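Local coordinates for Non-structural protein (Porcine reproductive and respiratory syndrome virus, PDB 3IFU) that serves as the zinc-binding leader protease Nsp1alpha, a papain-like cysteine proteinase that probably also suppresses host interferon-beta production, at residues Val68-Ser71 with Ala75-Leu78. Residues are numbered along the deposited sequence; the frame is centred on the assembly and turned at random.
Sequences VECS and ACWL. With ZN (zinc ion), chain B.
C70 and C76 clasp one zinc ion between them, forming the two-thiolate half of a Cys-Cys-His-carboxylate site in the papain-like proteinase part of Nsp1alpha. C70 SG lies 2.4 Å from the zinc. C76 SG binds it at 2.5 Å. The angle at zinc between C70 SG and C76 SG is about 122°, compatible with distorted tetrahedral binding. H146 ND1 and the C-terminal oxygen M180 OXT complete the shell, so the metal ties this loop ahead of helix 81-87 to the very end of the chain, where a backbone hydrogen bond also joins C76 and M180. The tight part of the contact is buried around the metal. C76 CB lies against C70 SG at 4.0 Å. The same carbon is 3.8 Å from the backbone N of S71. C70 SG, anti to its own N (chi1 180°), reaches the zinc from the 68-71 side, and C76 SG, held between its N and carbonyl carbon (chi1 62°), from the 75-78 side. No hydrogen bond crosses between 68-71 and 75-78, which leaves the shared metal as the main tie. Toward V68 the packing thins out: V68 is exposed, E69 turns to N143, H146 and F152, and the S71 side chain leaves the interface to touch P66. The bond from L78 N to A75 O (3.1 Å) closes a turn that runs through C76 and W77. Within that turn, A75 CB sits 3.1 Å above the plane of the W77 ring, displaced toward its rim.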
# COMPACT_ATOMS: atom_id res chain seq x y z
N VAL A 68 -3.51 -5.72 20.70
CA VAL A 68 -2.94 -6.40 19.55
C VAL A 68 -3.88 -6.37 18.35
O VAL A 68 -3.47 -6.66 17.23
CB VAL A 68 -2.61 -7.88 19.87
CG1 VAL A 68 -1.44 -7.94 20.82
CG2 VAL A 68 -3.82 -8.56 20.47
N GLU A 69 -5.14 -6.00 18.60
CA GLU A 69 -6.12 -5.94 17.52
C GLU A 69 -6.83 -4.59 17.32
O GLU A 69 -7.41 -4.35 16.26
CB GLU A 69 -7.16 -7.05 17.69
CG GLU A 69 -8.06 -6.95 18.91
CD GLU A 69 -9.13 -8.05 18.94
OE1 GLU A 69 -9.99 -8.03 19.84
OE2 GLU A 69 -9.10 -8.93 18.05
N CYS A 70 -6.80 -3.71 18.32
CA CYS A 70 -7.45 -2.42 18.18
C CYS A 70 -6.47 -1.26 18.28
O CYS A 70 -6.02 -0.90 19.37
CB CYS A 70 -8.55 -2.25 19.23
SG CYS A 70 -9.45 -0.66 19.17
N SER A 71 -6.14 -0.66 17.14
CA SER A 71 -5.21 0.46 17.13
C SER A 71 -5.49 1.44 15.98
O SER A 71 -5.57 1.04 14.83
CB SER A 71 -3.77 -0.05 17.01
OG SER A 71 -2.85 1.01 17.13
N ALA A 75 -10.62 3.77 18.47
CA ALA A 75 -11.09 4.24 17.18
C ALA A 75 -10.21 3.67 16.08
O ALA A 75 -9.56 4.42 15.34
CB ALA A 75 -11.07 5.77 17.14
N CYS A 76 -10.18 2.35 15.97
CA CYS A 76 -9.35 1.70 14.98
C CYS A 76 -9.79 2.02 13.54
O CYS A 76 -9.05 1.75 12.60
CB CYS A 76 -9.31 0.18 15.22
SG CYS A 76 -10.88 -0.73 15.13
N TRP A 77 -10.98 2.61 13.39
CA TRP A 77 -11.47 2.98 12.07
C TRP A 77 -10.62 4.09 11.47
O TRP A 77 -10.67 4.33 10.26
CB TRP A 77 -12.93 3.44 12.13
CG TRP A 77 -13.24 4.37 13.26
CD1 TRP A 77 -13.70 4.02 14.50
CD2 TRP A 77 -13.07 5.79 13.28
NE1 TRP A 77 -13.84 5.13 15.29
CE2 TRP A 77 -13.46 6.24 14.57
CE3 TRP A 77 -12.63 6.74 12.34
CZ2 TRP A 77 -13.42 7.59 14.94
CZ3 TRP A 77 -12.59 8.09 12.71
CH2 TRP A 77 -12.99 8.50 14.00
N LEU A 78 -9.85 4.78 12.31
CA LEU A 78 -8.98 5.85 11.84
C LEU A 78 -7.95 5.25 10.90
O LEU A 78 -7.34 5.94 10.07
CB LEU A 78 -8.27 6.54 13.01
CG LEU A 78 -9.06 7.59 13.79
CD1 LEU A 78 -8.25 8.06 14.98
CD2 LEU A 78 -9.37 8.76 12.89
ZN ZN B . -10.96 -1.48 17.56